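PDB 1Y2M: phenylalanine ammonia-lyase from Rhodosporidium toruloides, which catalyses the non-oxidative deamination of L-phenylalanine and L-tyrosine to trans-cinnamic acid and p-coumaric acid. Local coordinates for the interface of chains A and B and the interface of chains A and C. Coordinates in Å, arbitrary orientation; residue numbers count along the deposited sequence, not the author numbering. Chains: chain A/B/C, Phenylalanine ammonia-lyase.

Contact 1: the interface of chains A and B. Residues chain A 363-364, 367, 370-371; chain B 211, 411, 413-414, 502.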
loop_
_atom_site.group_PDB
_atom_site.type_symbol
_atom_site.label_atom_id
_atom_site.label_comp_id
_atom_site.label_asym_id
_atom_site.label_seq_id
_atom_site.Cartn_x
_atom_site.Cartn_y
_atom_site.Cartn_z
ATOM N N TYR A 363 17.676 -18.200 -9.075
ATOM C CA TYR A 363 17.081 -17.145 -9.893
ATOM C C TYR A 363 17.668 -15.747 -9.768
ATOM O O TYR A 363 17.649 -14.969 -10.740
ATOM C CB TYR A 363 15.584 -17.083 -9.577
ATOM C CG TYR A 363 14.775 -18.208 -10.105
ATOM C CD1 TYR A 363 15.343 -19.386 -10.622
ATOM C CD2 TYR A 363 13.400 -18.115 -10.025
ATOM C CE1 TYR A 363 14.507 -20.397 -11.090
ATOM C CE2 TYR A 363 12.590 -19.107 -10.483
ATOM C CZ TYR A 363 13.127 -20.237 -10.970
ATOM O OH TYR A 363 12.270 -21.205 -11.398
ATOM N N PRO A 364 18.178 -15.368 -8.578
ATOM C CA PRO A 364 18.782 -13.989 -8.485
ATOM C C PRO A 364 19.856 -13.668 -9.515
ATOM O O PRO A 364 19.996 -12.489 -9.938
ATOM C CB PRO A 364 19.291 -13.922 -7.055
ATOM C CG PRO A 364 18.378 -14.843 -6.312
ATOM C CD PRO A 364 18.130 -16.006 -7.251
ATOM N N THR A 367 17.964 -15.250 -13.532
ATOM C CA THR A 367 16.812 -14.513 -14.071
ATOM C C THR A 367 16.996 -13.012 -14.034
ATOM O O THR A 367 16.019 -12.267 -14.272
ATOM C CB THR A 367 15.439 -14.928 -13.433
ATOM O OG1 THR A 367 15.287 -14.364 -12.125
ATOM C CG2 THR A 367 15.256 -16.446 -13.399
ATOM N N GLN A 370 15.778 -10.845 -17.002
ATOM C CA GLN A 370 14.319 -10.907 -17.093
ATOM C C GLN A 370 13.696 -10.097 -15.954
ATOM O O GLN A 370 12.573 -9.617 -16.052
ATOM C CB GLN A 370 13.868 -12.346 -16.994
ATOM C CG GLN A 370 14.263 -13.264 -18.191
ATOM C CD GLN A 370 15.664 -13.879 -18.056
ATOM O OE1 GLN A 370 16.374 -13.594 -17.103
ATOM N NE2 GLN A 370 16.039 -14.749 -18.991
ATOM N N TRP A 371 14.424 -9.981 -14.851
ATOM C CA TRP A 371 13.969 -9.167 -13.715
ATOM C C TRP A 371 14.212 -7.691 -13.919
ATOM O O TRP A 371 13.316 -6.873 -13.677
ATOM C CB TRP A 371 14.684 -9.637 -12.477
ATOM C CG TRP A 371 14.087 -9.110 -11.227
ATOM C CD1 TRP A 371 14.495 -8.013 -10.500
ATOM C CD2 TRP A 371 12.959 -9.657 -10.521
ATOM N NE1 TRP A 371 13.693 -7.858 -9.383
ATOM C CE2 TRP A 371 12.735 -8.834 -9.384
ATOM C CE3 TRP A 371 12.058 -10.713 -10.761
ATOM C CZ2 TRP A 371 11.716 -9.078 -8.466
ATOM C CZ3 TRP A 371 11.034 -10.943 -9.848
ATOM C CH2 TRP A 371 10.876 -10.127 -8.705
ATOM N N ALA B 211 7.039 -17.698 -11.754
ATOM C CA ALA B 211 8.475 -17.828 -12.146
ATOM C C ALA B 211 8.577 -19.292 -12.649
ATOM C CB ALA B 211 9.393 -17.496 -11.037
ATOM N N GLY B 411 16.303 -18.033 -17.988
ATOM C CA GLY B 411 15.307 -17.542 -17.060
ATOM C C GLY B 411 14.093 -16.963 -17.743
ATOM O O GLY B 411 13.392 -16.110 -17.165
ATOM N N PHE B 413 11.153 -17.904 -18.172
ATOM C CA PHE B 413 9.910 -18.127 -17.476
ATOM C C PHE B 413 9.619 -17.073 -16.383
ATOM O O PHE B 413 8.577 -17.133 -15.755
ATOM C CB PHE B 413 9.974 -19.512 -16.850
ATOM C CG PHE B 413 11.270 -19.760 -16.103
ATOM C CD1 PHE B 413 11.566 -19.123 -14.897
ATOM C CD2 PHE B 413 12.245 -20.553 -16.643
ATOM C CE1 PHE B 413 12.743 -19.330 -14.232
ATOM C CE2 PHE B 413 13.424 -20.752 -15.983
ATOM C CZ PHE B 413 13.681 -20.141 -14.785
ATOM N N GLN B 414 10.578 -16.159 -16.121
ATOM C CA GLN B 414 10.409 -15.156 -15.088
ATOM C C GLN B 414 9.534 -14.047 -15.665
ATOM O O GLN B 414 10.037 -13.171 -16.396
ATOM C CB GLN B 414 11.783 -14.643 -14.660
ATOM C CG GLN B 414 11.807 -13.599 -13.581
ATOM C CD GLN B 414 11.378 -14.168 -12.244
ATOM O OE1 GLN B 414 10.194 -14.219 -11.937
ATOM N NE2 GLN B 414 12.355 -14.565 -11.434
ATOM N N VAL B 502 13.626 -14.584 -6.213
ATOM C CA VAL B 502 12.864 -13.581 -6.946
ATOM C C VAL B 502 11.853 -14.330 -7.805
ATOM O O VAL B 502 12.185 -15.291 -8.504
ATOM C CB VAL B 502 13.730 -12.604 -7.749
ATOM C CG1 VAL B 502 14.441 -11.597 -6.812
ATOM C CG2 VAL B 502 14.736 -13.320 -8.619
HETATM O O HOH W 1 10.645 -10.467 -17.839
#
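B:Gln414 places CG anti to its backbone N (chi1 -179°) and then bends at chi2, which turns its amide toward A:Thr367. The A:Thr367 hydroxyl sits between its own backbone N and carbonyl carbon (chi1 76°) and meets that amide. This is part of the subunit interface of a PAL/histidase-family homotetramer. B:Gln414 NE2 donates to A:Thr367 OG1 at 3.0 Å. The bond is nearly straight, 174° at the hydrogen, and lies in the amide plane. A:Thr367 OG1 passes its own hydrogen to A:Tyr363 O at 2.8 Å, from above the carbonyl plane. B:Gln414 NE2 also donates to B:Val502 O at 3.0 Å. These two bonds from one nitrogen fix the rotation of the amide. The same carbonyl oxygen, B:Val502 O, lies in plane at the edge of the A:Tyr363 ring, 3.4 Å from A:Tyr363 CD2. The outer end of that ring meets B:Phe413, whose CE1 is 3.4 Å from A:Tyr363 CZ. B:Ala211, a parent residue of the imidazolinone cofactor, touches the same ring with its methyl: B:Ala211 CB is 3.6 Å from A:Tyr363 CE2. On the other side of the amide, B:Val502 CB lies over one face of the A:Trp371 six-membered ring, 3.8 Å from its centroid. B:Gln414 OE1 lies in plane at the edge of this indole. Water 1 joins the backbone oxygens A:Gln370 O and B:Gln414 O.

Contact 2: the interface of chains A and C. Residues chain A 434, 437, 475-476, 478-479; chain C 209, 491-494, 505.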
loop_
_atom_site.group_PDB
_atom_site.type_symbol
_atom_site.label_atom_id
_atom_site.label_comp_id
_atom_site.label_asym_id
_atom_site.label_seq_id
_atom_site.Cartn_x
_atom_site.Cartn_y
_atom_site.Cartn_z
ATOM N N LYS A 434 15.129 -5.686 -4.245
ATOM C CA LYS A 434 14.807 -7.083 -3.976
ATOM C C LYS A 434 15.804 -7.999 -4.685
ATOM O O LYS A 434 16.343 -8.972 -4.102
ATOM C CB LYS A 434 13.397 -7.403 -4.401
ATOM C CG LYS A 434 12.969 -8.833 -4.108
ATOM C CD LYS A 434 12.921 -9.205 -2.634
ATOM C CE LYS A 434 12.357 -10.613 -2.445
ATOM N NZ LYS A 434 12.115 -11.116 -1.012
ATOM N N PHE A 437 19.289 -7.737 -3.035
ATOM C CA PHE A 437 19.199 -8.329 -1.704
ATOM C C PHE A 437 19.285 -9.861 -1.822
ATOM O O PHE A 437 20.021 -10.514 -1.074
ATOM C CB PHE A 437 17.902 -7.940 -0.986
ATOM C CG PHE A 437 17.645 -8.764 0.234
ATOM C CD1 PHE A 437 18.379 -8.613 1.343
ATOM C CD2 PHE A 437 16.686 -9.755 0.217
ATOM C CE1 PHE A 437 18.190 -9.398 2.454
ATOM C CE2 PHE A 437 16.466 -10.557 1.348
ATOM C CZ PHE A 437 17.214 -10.354 2.455
ATOM N N ALA A 475 18.489 -6.714 4.543
ATOM C CA ALA A 475 17.055 -7.003 4.710
ATOM C C ALA A 475 16.277 -5.760 5.100
ATOM O O ALA A 475 15.231 -5.460 4.522
ATOM C CB ALA A 475 16.842 -8.109 5.709
ATOM N N ALA A 476 16.811 -5.032 6.072
ATOM C CA ALA A 476 16.141 -3.813 6.536
ATOM C C ALA A 476 15.968 -2.826 5.410
ATOM O O ALA A 476 14.887 -2.195 5.284
ATOM C CB ALA A 476 16.871 -3.157 7.614
ATOM N N THR A 478 15.819 -3.364 2.215
ATOM C CA THR A 478 14.853 -3.935 1.275
ATOM C C THR A 478 13.406 -3.767 1.755
ATOM O O THR A 478 12.492 -3.424 0.981
ATOM C CB THR A 478 15.225 -5.407 1.013
ATOM O OG1 THR A 478 16.591 -5.409 0.526
ATOM C CG2 THR A 478 14.328 -6.005 -0.062
ATOM N N SER A 479 13.168 -4.071 3.026
ATOM C CA SER A 479 11.870 -3.904 3.604
ATOM C C SER A 479 11.384 -2.439 3.477
ATOM O O SER A 479 10.247 -2.155 3.122
ATOM C CB SER A 479 11.970 -4.294 5.076
ATOM O OG SER A 479 12.148 -5.686 5.237
ATOM N N ILE C 209 16.380 -4.700 11.599
ATOM C CA ILE C 209 15.082 -5.298 11.392
ATOM C C ILE C 209 14.292 -5.566 12.698
ATOM O O ILE C 209 13.206 -6.131 12.666
ATOM C CB ILE C 209 15.202 -6.593 10.575
ATOM C CG1 ILE C 209 15.980 -7.657 11.344
ATOM C CG2 ILE C 209 15.789 -6.306 9.207
ATOM C CD1 ILE C 209 16.239 -8.917 10.481
ATOM N N HIS C 491 6.446 -6.275 4.796
ATOM C CA HIS C 491 7.645 -6.218 3.953
ATOM C C HIS C 491 8.801 -6.997 4.551
ATOM O O HIS C 491 9.958 -6.802 4.169
ATOM C CB HIS C 491 8.002 -4.758 3.590
ATOM C CG HIS C 491 6.953 -4.143 2.755
ATOM N ND1 HIS C 491 6.801 -4.484 1.431
ATOM C CD2 HIS C 491 5.864 -3.399 3.087
ATOM C CE1 HIS C 491 5.713 -3.895 0.958
ATOM N NE2 HIS C 491 5.119 -3.252 1.942
ATOM N N VAL C 492 8.468 -7.957 5.413
ATOM C CA VAL C 492 9.472 -8.785 6.060
ATOM C C VAL C 492 10.249 -9.620 5.052
ATOM O O VAL C 492 9.657 -10.331 4.241
ATOM C CB VAL C 492 8.794 -9.752 7.057
ATOM C CG1 VAL C 492 9.838 -10.682 7.729
ATOM C CG2 VAL C 492 8.029 -8.988 8.118
ATOM N N GLN C 493 11.583 -9.592 5.172
ATOM C CA GLN C 493 12.492 -10.358 4.319
ATOM C C GLN C 493 13.158 -11.489 5.144
ATOM O O GLN C 493 13.236 -11.392 6.384
ATOM C CB GLN C 493 13.588 -9.476 3.748
ATOM C CG GLN C 493 13.133 -8.247 2.976
ATOM C CD GLN C 493 12.370 -8.646 1.750
ATOM O OE1 GLN C 493 12.849 -9.509 1.015
ATOM N NE2 GLN C 493 11.169 -8.068 1.534
ATOM N N PRO C 494 13.617 -12.579 4.465
ATOM C CA PRO C 494 14.221 -13.775 5.105
ATOM C C PRO C 494 15.648 -13.580 5.594
ATOM O O PRO C 494 16.597 -14.252 5.172
ATOM C CB PRO C 494 14.185 -14.798 3.992
ATOM C CG PRO C 494 14.316 -14.013 2.757
ATOM C CD PRO C 494 13.461 -12.788 3.011
ATOM N N LEU C 505 10.414 -5.409 12.212
ATOM C CA LEU C 505 10.534 -4.094 11.540
ATOM C C LEU C 505 10.013 -2.930 12.392
ATOM O O LEU C 505 9.653 -1.856 11.892
ATOM C CB LEU C 505 9.921 -4.083 10.118
ATOM C CG LEU C 505 10.403 -5.246 9.233
ATOM C CD1 LEU C 505 9.565 -5.290 7.972
ATOM C CD2 LEU C 505 11.851 -5.104 8.932
HETATM O O HOH W 2 13.018 -7.827 6.804
#
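Helices 416-443 and 468-484 of chain A meet a loop of chain C that follows the 3-10 helix 489-491, with C:Ile209 and C:Leu505 from other loops beside it. This is a second subunit interface of the PAL/histidase-family tetramer. C:Gln493 reaches in between the two helices. Its CG is anti to the carbonyl carbon (chi1 -55°), and the bend at chi2 carries the amide toward A:Lys434. A:Lys434 is itself bent at chi2 but extended beyond, and its tip meets the amide oxygen. A:Lys434 NZ donates to C:Gln493 OE1 at 2.7 Å, in the carbonyl plane and on a lone pair. The positive charge would probably polarise the amide. The other end of the amide turns back to its own chain: C:Gln493 NE2 donates to C:His491 O at 3.2 Å. A:Ser479 OG donates to the same oxygen, C:His491 O, at 2.7 Å. The two donors come from opposite faces of that carbonyl plane, so the peptide oxygen is gripped from both sides. A:Ser479 OG can also donate to A:Ala475 O, one turn back in its helix, at 3.2 Å; its one hydrogen cannot serve both oxygens at once. Water 2 links A:Ser479 OG to C:Gln493 N. The aliphatic part of C:Gln493 runs antiparallel to the A:Phe437 side chain, with C:Gln493 CB 3.9 Å from A:Phe437 CE2. The ring and amide planes are 89° apart. A:Thr478 CG2 lies 3.8 Å from C:Gln493 CD, its side chain roughly perpendicular to the glutamine. An alanine in place of C:Gln493 would probably leave the A:Lys434 ammonium without its amide partner and open a gap beside A:Thr478. Earlier in helix 468-484, C:Ile209 CG2 packs 3.7 Å from A:Ala476 CA. Both C:Leu505 methyls touch A:Ser479 from one side, near CB and OG.

The centres of the C-alpha atoms of contact 1 and contact 2 are about 19 Å apart. They share no residue, and chain A presents different helices to each partner: 363-366 and 368-391 in contact 1, 416-443 and 468-484 in contact 2. Chain A thus touches two other subunits at once, which fits a homotetramer built as a dimer of dimers. PAL/histidase active sites are built from residues of several subunits. Both patches lie close in sequence to cinnamate-binding positions, Gln360 and Arg366 for contact 1, Glu496 and Asn499 for both. Assembly therefore probably helps to shape the active site.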